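Local coordinates for actin-binding protein (PDB 1HQZ) that binds actin filaments but not monomers through its N-terminal cofilin-homology domain, and regulates actin assembly by the ARP2/3 complex, at residues Ser50-Phe55 and Glu130-Ile135; Ile82-Cys87 and Asp124-Asn129. All coordinates share one frame; numbering follows the deposited sequence.

Contact 1 (Ser50-Phe55 and Glu130-Ile135); sequences SSFHDF and ELLMKI
The ring of F52, near the start of the short helix 52-56, reaches toward the C-terminal helix 128-136 and meets L131, L132 and I135. The pairing belongs to the ADF-homology (cofilin) fold, in which helices flank a central mixed sheet; here two helices on the same side of that sheet meet, and between 50-55 and 130-135 the contact rests on F52, while E128 adds a second meeting of the two helices. The nearest pair of CA atoms, F52 and L132, is 9.7 Å apart, an example of how a long aromatic side chain can span a gap between helices.

All the bridging contacts are apolar. F52 carries CG anti to its own N (chi1 -178°), which extends the ring away from its helix, and the CD2-CE2-CZ side of the ring does the touching. CE2 comes to 3.7 Å from CD2 of L132, which approaches obliquely on a side chain running past F52 in the opposite direction. L131 crosses F52 at roughly a right angle and sets its CB at the ring edge, near the ring plane, 4.2 Å from F52 CZ. The same CZ meets CD1 of I135, a turn further along, also obliquely. V71 and I82 of the sheet touch F52 too, so that it packs on strands 65-71 and 80-86 as well as the helix.

No hydrogen bond crosses the contact. The helix that carries F52 begins with S51 as its N-cap: the backbone N of D54 donates to S51 OG over 3.2 Å, with an angle of 156° at the hydrogen.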
# COMPACT_ATOMS: atom_id res chain seq x y z
N SER A 50 2.34 -12.18 5.29
CA SER A 50 2.41 -13.01 4.10
C SER A 50 1.07 -13.20 3.40
O SER A 50 1.04 -13.43 2.20
CB SER A 50 2.98 -14.38 4.46
OG SER A 50 2.20 -14.99 5.48
N SER A 51 -0.02 -13.09 4.16
CA SER A 51 -1.39 -13.26 3.65
C SER A 51 -2.08 -11.98 3.14
O SER A 51 -2.22 -11.00 3.87
CB SER A 51 -2.27 -13.90 4.73
OG SER A 51 -3.64 -13.75 4.43
N PHE A 52 -2.52 -12.01 1.88
CA PHE A 52 -3.20 -10.87 1.26
C PHE A 52 -4.50 -10.59 2.01
O PHE A 52 -4.93 -9.44 2.15
CB PHE A 52 -3.49 -11.18 -0.21
CG PHE A 52 -4.15 -10.06 -0.97
CD1 PHE A 52 -3.52 -8.83 -1.13
CD2 PHE A 52 -5.37 -10.27 -1.62
CE1 PHE A 52 -4.09 -7.82 -1.91
CE2 PHE A 52 -5.95 -9.27 -2.40
CZ PHE A 52 -5.31 -8.04 -2.55
N HIS A 53 -5.12 -11.65 2.51
CA HIS A 53 -6.36 -11.52 3.26
C HIS A 53 -6.08 -10.70 4.54
O HIS A 53 -6.88 -9.84 4.91
CB HIS A 53 -6.91 -12.92 3.60
CG HIS A 53 -8.19 -12.89 4.38
ND1 HIS A 53 -8.23 -13.06 5.75
CD2 HIS A 53 -9.47 -12.70 3.99
CE1 HIS A 53 -9.48 -12.96 6.17
NE2 HIS A 53 -10.26 -12.74 5.12
N ASP A 54 -4.95 -10.96 5.20
CA ASP A 54 -4.60 -10.21 6.42
C ASP A 54 -4.34 -8.74 6.07
O ASP A 54 -4.77 -7.82 6.78
CB ASP A 54 -3.35 -10.81 7.08
CG ASP A 54 -3.67 -11.97 8.01
OD1 ASP A 54 -4.82 -12.46 8.04
OD2 ASP A 54 -2.74 -12.40 8.73
N PHE A 55 -3.65 -8.53 4.96
CA PHE A 55 -3.32 -7.20 4.47
C PHE A 55 -4.54 -6.29 4.43
O PHE A 55 -4.55 -5.20 5.00
CB PHE A 55 -2.71 -7.34 3.06
CG PHE A 55 -2.46 -6.02 2.35
CD1 PHE A 55 -1.66 -5.03 2.93
CD2 PHE A 55 -2.95 -5.82 1.07
CE1 PHE A 55 -1.36 -3.86 2.23
CE2 PHE A 55 -2.66 -4.67 0.36
CZ PHE A 55 -1.86 -3.68 0.94
N GLU A 130 -12.91 -8.58 -5.38
CA GLU A 130 -12.94 -7.45 -6.29
C GLU A 130 -11.50 -7.07 -6.68
O GLU A 130 -11.21 -6.81 -7.85
CB GLU A 130 -13.63 -6.27 -5.59
CG GLU A 130 -13.16 -4.89 -6.02
CD GLU A 130 -13.79 -4.42 -7.31
OE1 GLU A 130 -13.81 -5.20 -8.29
OE2 GLU A 130 -14.25 -3.26 -7.34
N LEU A 131 -10.60 -7.07 -5.71
CA LEU A 131 -9.21 -6.71 -5.96
C LEU A 131 -8.46 -7.79 -6.73
O LEU A 131 -7.62 -7.47 -7.59
CB LEU A 131 -8.50 -6.40 -4.64
CG LEU A 131 -8.99 -5.16 -3.87
CD1 LEU A 131 -8.25 -5.04 -2.56
CD2 LEU A 131 -8.78 -3.91 -4.70
N LEU A 132 -8.73 -9.05 -6.43
CA LEU A 132 -8.05 -10.13 -7.13
C LEU A 132 -8.43 -10.08 -8.60
O LEU A 132 -7.66 -10.50 -9.47
CB LEU A 132 -8.42 -11.49 -6.51
CG LEU A 132 -7.88 -11.77 -5.10
CD1 LEU A 132 -8.34 -13.13 -4.63
CD2 LEU A 132 -6.36 -11.70 -5.10
N MET A 133 -9.61 -9.54 -8.88
CA MET A 133 -10.09 -9.41 -10.25
C MET A 133 -9.35 -8.29 -10.96
O MET A 133 -8.93 -8.43 -12.10
CB MET A 133 -11.59 -9.10 -10.27
CG MET A 133 -12.15 -8.98 -11.66
SD MET A 133 -13.83 -8.39 -11.62
CE MET A 133 -13.54 -6.59 -11.59
N LYS A 134 -9.20 -7.16 -10.26
CA LYS A 134 -8.49 -6.01 -10.81
C LYS A 134 -7.04 -6.39 -11.09
O LYS A 134 -6.45 -5.98 -12.09
CB LYS A 134 -8.53 -4.83 -9.84
CG LYS A 134 -9.91 -4.24 -9.67
CD LYS A 134 -9.86 -2.93 -8.90
CE LYS A 134 -11.23 -2.30 -8.78
NZ LYS A 134 -11.11 -0.86 -8.38
N ILE A 135 -6.47 -7.20 -10.19
CA ILE A 135 -5.09 -7.64 -10.33
C ILE A 135 -4.97 -8.54 -11.56
O ILE A 135 -4.03 -8.41 -12.35
CB ILE A 135 -4.64 -8.38 -9.05
CG1 ILE A 135 -4.43 -7.36 -7.92
CG2 ILE A 135 -3.37 -9.18 -9.30
CD1 ILE A 135 -4.11 -7.97 -6.59

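Contact 2 (Ile82-Cys87 and Asp124-Asn129)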
# COMPACT_ATOMS: atom_id res chain seq x y z
N ILE A 82 0.14 -4.55 -6.23
CA ILE A 82 -0.96 -3.62 -6.04
C ILE A 82 -0.57 -2.63 -4.94
O ILE A 82 0.11 -2.98 -3.97
CB ILE A 82 -2.28 -4.36 -5.65
CG1 ILE A 82 -3.38 -3.33 -5.36
CG2 ILE A 82 -2.05 -5.26 -4.44
CD1 ILE A 82 -4.78 -3.93 -5.15
N ILE A 83 -0.92 -1.37 -5.13
CA ILE A 83 -0.64 -0.39 -4.11
C ILE A 83 -1.99 0.18 -3.71
O ILE A 83 -2.88 0.34 -4.55
CB ILE A 83 0.27 0.75 -4.60
CG1 ILE A 83 -0.36 1.46 -5.79
CG2 ILE A 83 1.62 0.18 -4.96
CD1 ILE A 83 0.36 2.75 -6.16
N ILE A 84 -2.14 0.44 -2.42
CA ILE A 84 -3.39 0.96 -1.92
C ILE A 84 -3.22 2.29 -1.19
O ILE A 84 -2.39 2.41 -0.30
CB ILE A 84 -4.06 -0.07 -0.97
CG1 ILE A 84 -4.55 -1.26 -1.80
CG2 ILE A 84 -5.22 0.57 -0.20
CD1 ILE A 84 -5.08 -2.40 -1.00
N GLY A 85 -3.99 3.28 -1.61
CA GLY A 85 -3.97 4.58 -0.98
C GLY A 85 -5.17 4.58 -0.05
O GLY A 85 -6.31 4.70 -0.48
N TRP A 86 -4.89 4.44 1.24
CA TRP A 86 -5.92 4.40 2.26
C TRP A 86 -6.12 5.80 2.86
O TRP A 86 -5.22 6.35 3.50
CB TRP A 86 -5.47 3.38 3.32
CG TRP A 86 -6.32 3.30 4.53
CD1 TRP A 86 -6.08 3.90 5.73
CD2 TRP A 86 -7.53 2.57 4.69
NE1 TRP A 86 -7.06 3.58 6.63
CE2 TRP A 86 -7.97 2.77 6.02
CE3 TRP A 86 -8.30 1.76 3.84
CZ2 TRP A 86 -9.15 2.19 6.52
CZ3 TRP A 86 -9.47 1.18 4.33
CH2 TRP A 86 -9.88 1.40 5.67
N CYS A 87 -7.30 6.37 2.62
CA CYS A 87 -7.62 7.71 3.10
C CYS A 87 -8.98 7.71 3.79
O CYS A 87 -9.97 8.16 3.21
CB CYS A 87 -7.65 8.68 1.91
SG CYS A 87 -7.84 10.44 2.32
N ASP A 124 -15.11 -1.84 2.77
CA ASP A 124 -15.87 -2.18 1.58
C ASP A 124 -15.07 -1.89 0.31
O ASP A 124 -15.33 -2.47 -0.74
CB ASP A 124 -17.20 -1.41 1.55
CG ASP A 124 -18.24 -2.00 2.50
OD1 ASP A 124 -19.36 -1.44 2.57
OD2 ASP A 124 -17.95 -3.01 3.18
N ASP A 125 -14.09 -0.99 0.42
CA ASP A 125 -13.24 -0.66 -0.71
C ASP A 125 -12.11 -1.67 -0.86
O ASP A 125 -11.34 -1.62 -1.82
CB ASP A 125 -12.64 0.74 -0.54
CG ASP A 125 -13.69 1.82 -0.51
OD1 ASP A 125 -14.71 1.66 -1.21
OD2 ASP A 125 -13.50 2.84 0.20
N LEU A 126 -12.02 -2.59 0.10
CA LEU A 126 -10.98 -3.60 0.09
C LEU A 126 -11.53 -5.03 0.06
O LEU A 126 -11.09 -5.90 0.82
CB LEU A 126 -10.07 -3.41 1.32
CG LEU A 126 -9.36 -2.05 1.48
CD1 LEU A 126 -8.68 -1.97 2.84
CD2 LEU A 126 -8.33 -1.88 0.37
N ASP A 127 -12.51 -5.27 -0.81
CA ASP A 127 -13.06 -6.61 -0.93
C ASP A 127 -12.04 -7.46 -1.67
O ASP A 127 -11.64 -7.13 -2.77
CB ASP A 127 -14.38 -6.59 -1.71
CG ASP A 127 -14.87 -7.98 -2.04
OD1 ASP A 127 -15.20 -8.74 -1.10
OD2 ASP A 127 -14.93 -8.32 -3.25
N GLU A 128 -11.62 -8.56 -1.05
CA GLU A 128 -10.60 -9.42 -1.64
C GLU A 128 -10.86 -9.92 -3.06
O GLU A 128 -9.96 -9.91 -3.90
CB GLU A 128 -10.32 -10.61 -0.71
CG GLU A 128 -9.24 -11.55 -1.24
CD GLU A 128 -8.67 -12.48 -0.17
OE1 GLU A 128 -9.37 -12.73 0.83
OE2 GLU A 128 -7.53 -12.97 -0.35
N ASN A 129 -12.09 -10.35 -3.35
CA ASN A 129 -12.39 -10.84 -4.69
C ASN A 129 -12.38 -9.74 -5.74
O ASN A 129 -11.91 -9.94 -6.86
CB ASN A 129 -13.73 -11.57 -4.70
CG ASN A 129 -13.66 -12.92 -4.02
OD1 ASN A 129 -12.78 -13.74 -4.33
ND2 ASN A 129 -14.57 -13.17 -3.09
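L126 splits its isobutyl fork between two residues of strand 80-86, giving one methyl to I84 and the other to W86, and so illustrates how a branched leucine can serve two partners at once. No hydrogen bond crosses between the segments; the contact is a small, fully buried patch of the hydrophobic core of this ADF-homology domain, and it ties the turn ahead of the C-terminal helix to the sheet.

The conformation of L126 explains the division. With CG anti to the carbonyl carbon (chi1 -58°), the branch is carried toward the strand, and CD1 and CD2 diverge to separate partners. CD2 lies 3.6 Å from CD1 of I84 and is also met by the shorter branch of that residue, CG2, at 4.0 Å. I84 therefore receives the methyl with both of its arms, its longer one extended to the CD1 tip, and the two side chains pass each other at a slant.

W86 comes to L126 differently. Its CB does not aim at the turn, but CG stands anti to the backbone N (chi1 173°), and the indole swings its six-membered ring across the leucine at about a right angle. L126 CD1 meets it obliquely, 3.6 Å from W86 CZ3 and 3.9 Å from W86 CE3. On the indole, NE1 is hydrogen-bonded to D60 O and the ring stacks on F59, which should limit its rotation.

F59 also touches both I84 and L126, while A120 of the neighbouring parallel strand 116-120 packs on W86 and L126. The cluster thus lies between the sheet and the turn from strand 116-120 into helix 128-136, with F55 of helix 52-56 bordering it at I84.

In the fold
Along the chain, contact 2 is nested within the loop closed by contact 1: 50-55 comes first, then 82-87, 124-129 and finally 130-135. Their centres lie about 8 Å apart on the same side of the chain's centre. Contact 1 lies on helix 128-136, and contact 2 uses the turn just ahead of it, its segment running into the first helical residues. They also touch directly, with F55 CE2 3.6 Å from I84 CD1. Helix 52-56, helix 128-136 and strand 80-86 consequently share one continuous apolar layer. For this cofilin-homology domain, the pair illustrates how chain segments distant in sequence meet to cover part of one face of the central sheet.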